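Local coordinates for reticulocyte binding protein (Streptococcus agalactiae COH1, PDB 3FAX) that probably hydrolyses alpha-1,6-glucosidic linkages in pullulan and branched alpha-glucans, as in pullulanases of the alpha-amylase family, at residues V61-I66 / I82-L87. Numbering follows the deposited sequence.
Sequences VDKTEI and ISDITL
K63 runs alongside I85 in the opposite direction, a clear example of a lysine that packs its methylenes on an apolar neighbour and spends its ammonium group on the polar atoms beside it. Its CG sits anti to the backbone N (chi1 -165°), which carries the chain out of the helix toward the strand; CG then rests 3.7 Å from I85 CG1, while L87 CD1 lies a little farther off. Bends at chi2 and chi4 bring NZ to the strand backbone, where it donates to I85 O at 2.6 Å, almost in line with the carbonyl bond (173° at O). D84 approaches K63 at about a right angle, and its OD1 forms a salt bridge to NZ of 3.2 Å. The same OD1 weakly accepts the I85 N-H, which would tend to steady the carboxylate.

Beyond the lysine's polar end the contact is aliphatic. I66 slants across I85, with I66 CG2 3.4 Å from I85 CD1. On its other branch, I66 CD1 meets L87 CD2 tip to tip at 3.9 Å. I85 and L87, two residues apart on the strand, thus present their side chains on the same face. L67 and L70 extend the apolar contacts of I85, and L94 of the adjacent strand touches both I66 and L87. S83 and D84 together face K97 in a classic beta bulge just before I85. The whole is characteristic of a short amphipathic helix, 63-69, packed on one face of a mixed, mostly antiparallel sheet through strand 79-88, far from the parallel barrel of the catalytic domain.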
ATOM      1  N   VAL A  61      39.081   3.894 -33.137  1.00 47.89           N
ATOM      2  CA  VAL A  61      39.986   4.704 -32.330  1.00 48.24           C
ATOM      3  C   VAL A  61      40.750   3.776 -31.385  1.00 48.16           C
ATOM      4  O   VAL A  61      40.199   2.793 -30.885  1.00 47.25           O
ATOM      5  CB  VAL A  61      39.225   5.779 -31.531  1.00 48.02           C
ATOM      6  CG1 VAL A  61      40.200   6.711 -30.843  1.00 47.48           C
ATOM      7  CG2 VAL A  61      38.308   6.571 -32.450  1.00 48.41           C
ATOM      8  N   ASP A  62      42.019   4.107 -31.153  1.00 48.70           N
ATOM      9  CA  ASP A  62      42.964   3.239 -30.452  1.00 48.66           C
ATOM     10  C   ASP A  62      43.166   3.725 -29.017  1.00 48.42           C
ATOM     11  O   ASP A  62      42.838   4.860 -28.690  1.00 48.93           O
ATOM     12  CB  ASP A  62      44.307   3.258 -31.199  1.00 48.69           C
ATOM     13  CG  ASP A  62      44.951   1.893 -31.303  1.00 48.88           C
ATOM     14  OD1 ASP A  62      44.276   0.935 -31.730  1.00 48.94           O
ATOM     15  OD2 ASP A  62      46.152   1.789 -30.986  1.00 50.01           O
ATOM     16  N   LYS A  63      43.718   2.866 -28.166  1.00 48.34           N
ATOM     17  CA  LYS A  63      44.076   3.261 -26.804  1.00 47.41           C
ATOM     18  C   LYS A  63      45.125   4.377 -26.843  1.00 48.67           C
ATOM     19  O   LYS A  63      45.093   5.297 -26.018  1.00 50.10           O
ATOM     20  CB  LYS A  63      44.616   2.062 -26.021  1.00 46.05           C
ATOM     21  CG  LYS A  63      44.689   2.268 -24.515  1.00 45.47           C
ATOM     22  CD  LYS A  63      45.895   1.552 -23.930  1.00 45.25           C
ATOM     23  CE  LYS A  63      45.914   1.599 -22.413  1.00 44.83           C
ATOM     24  NZ  LYS A  63      45.094   0.516 -21.824  1.00 44.51           N
ATOM     25  N   THR A  64      46.040   4.286 -27.810  1.00 48.83           N
ATOM     26  CA  THR A  64      47.120   5.266 -27.989  1.00 49.24           C
ATOM     27  C   THR A  64      46.623   6.626 -28.485  1.00 50.28           C
ATOM     28  O   THR A  64      47.108   7.665 -28.038  1.00 50.78           O
ATOM     29  CB  THR A  64      48.173   4.761 -29.001  1.00 48.61           C
ATOM     30  OG1 THR A  64      48.446   3.375 -28.763  1.00 47.80           O
ATOM     31  CG2 THR A  64      49.461   5.570 -28.891  1.00 47.96           C
ATOM     32  N   GLU A  65      45.675   6.611 -29.422  1.00 51.42           N
ATOM     33  CA  GLU A  65      45.110   7.848 -29.971  1.00 51.51           C
ATOM     34  C   GLU A  65      44.235   8.560 -28.935  1.00 50.94           C
ATOM     35  O   GLU A  65      44.156   9.788 -28.934  1.00 52.02           O
ATOM     36  CB  GLU A  65      44.277   7.583 -31.237  1.00 52.33           C
ATOM     37  CG  GLU A  65      44.920   6.677 -32.296  1.00 53.10           C
ATOM     38  CD  GLU A  65      46.320   7.101 -32.696  1.00 53.25           C
ATOM     39  OE1 GLU A  65      46.598   8.319 -32.744  1.00 53.55           O
ATOM     40  OE2 GLU A  65      47.144   6.205 -32.968  1.00 53.49           O
ATOM     41  N   ILE A  66      43.576   7.792 -28.068  1.00 49.70           N
ATOM     42  CA  ILE A  66      42.713   8.362 -27.027  1.00 48.47           C
ATOM     43  C   ILE A  66      43.552   8.993 -25.916  1.00 48.48           C
ATOM     44  O   ILE A  66      43.295  10.133 -25.525  1.00 48.93           O
ATOM     45  CB  ILE A  66      41.746   7.311 -26.430  1.00 47.44           C
ATOM     46  CG1 ILE A  66      40.747   6.850 -27.487  1.00 46.50           C
ATOM     47  CG2 ILE A  66      40.976   7.889 -25.250  1.00 46.61           C
ATOM     48  CD1 ILE A  66      40.099   5.529 -27.171  1.00 47.07           C
ATOM     49  N   ILE A  82      47.101  10.983 -15.796  1.00 43.09           N
ATOM     50  CA  ILE A  82      46.192   9.978 -16.321  1.00 41.65           C
ATOM     51  C   ILE A  82      46.921   8.632 -16.271  1.00 39.35           C
ATOM     52  O   ILE A  82      47.904   8.417 -16.973  1.00 39.51           O
ATOM     53  CB  ILE A  82      45.721  10.394 -17.744  1.00 42.32           C
ATOM     54  CG1 ILE A  82      44.303   9.918 -18.027  1.00 42.21           C
ATOM     55  CG2 ILE A  82      46.712   9.936 -18.835  1.00 45.09           C
ATOM     56  CD1 ILE A  82      43.627  10.726 -19.115  1.00 41.68           C
ATOM     57  N   SER A  83      46.446   7.744 -15.403  1.00 37.96           N
ATOM     58  CA  SER A  83      47.185   6.534 -15.025  1.00 36.41           C
ATOM     59  C   SER A  83      47.050   5.410 -16.062  1.00 34.68           C
ATOM     60  O   SER A  83      48.013   4.705 -16.345  1.00 32.82           O
ATOM     61  CB  SER A  83      46.699   6.050 -13.653  1.00 36.97           C
ATOM     62  OG  SER A  83      47.709   5.354 -12.951  1.00 37.24           O
ATOM     63  N   ASP A  84      45.847   5.253 -16.610  1.00 34.05           N
ATOM     64  CA  ASP A  84      45.559   4.264 -17.650  1.00 33.82           C
ATOM     65  C   ASP A  84      44.134   4.477 -18.174  1.00 33.28           C
ATOM     66  O   ASP A  84      43.301   5.078 -17.494  1.00 32.21           O
ATOM     67  CB  ASP A  84      45.698   2.831 -17.103  1.00 33.74           C
ATOM     68  CG  ASP A  84      45.996   1.794 -18.196  1.00 34.73           C
ATOM     69  OD1 ASP A  84      46.245   2.157 -19.369  1.00 34.74           O
ATOM     70  OD2 ASP A  84      45.993   0.589 -17.866  1.00 35.11           O
ATOM     71  N   ILE A  85      43.854   4.002 -19.384  1.00 31.31           N
ATOM     72  CA  ILE A  85      42.474   3.927 -19.854  1.00 31.10           C
ATOM     73  C   ILE A  85      42.168   2.512 -20.311  1.00 32.06           C
ATOM     74  O   ILE A  85      43.068   1.790 -20.746  1.00 30.55           O
ATOM     75  CB  ILE A  85      42.147   4.956 -20.974  1.00 31.10           C
ATOM     76  CG1 ILE A  85      42.939   4.679 -22.253  1.00 32.30           C
ATOM     77  CG2 ILE A  85      42.419   6.368 -20.485  1.00 29.70           C
ATOM     78  CD1 ILE A  85      42.723   5.737 -23.324  1.00 34.08           C
ATOM     79  N   THR A  86      40.907   2.110 -20.164  1.00 34.30           N
ATOM     80  CA  THR A  86      40.431   0.855 -20.732  1.00 35.11           C
ATOM     81  C   THR A  86      39.160   1.124 -21.511  1.00 35.92           C
ATOM     82  O   THR A  86      38.235   1.753 -20.997  1.00 36.36           O
ATOM     83  CB  THR A  86      40.170  -0.222 -19.663  1.00 35.40           C
ATOM     84  OG1 THR A  86      41.261  -0.252 -18.732  1.00 34.79           O
ATOM     85  CG2 THR A  86      40.020  -1.597 -20.323  1.00 34.53           C
ATOM     86  N   LEU A  87      39.130   0.642 -22.750  1.00 35.85           N
ATOM     87  CA  LEU A  87      37.999   0.843 -23.640  1.00 36.69           C
ATOM     88  C   LEU A  87      36.972  -0.266 -23.445  1.00 36.61           C
ATOM     89  O   LEU A  87      37.320  -1.448 -23.421  1.00 35.20           O
ATOM     90  CB  LEU A  87      38.458   0.834 -25.105  1.00 37.31           C
ATOM     91  CG  LEU A  87      39.359   1.966 -25.602  1.00 37.72           C
ATOM     92  CD1 LEU A  87      40.564   2.205 -24.677  1.00 37.71           C
ATOM     93  CD2 LEU A  87      39.809   1.652 -27.018  1.00 37.09           C
TER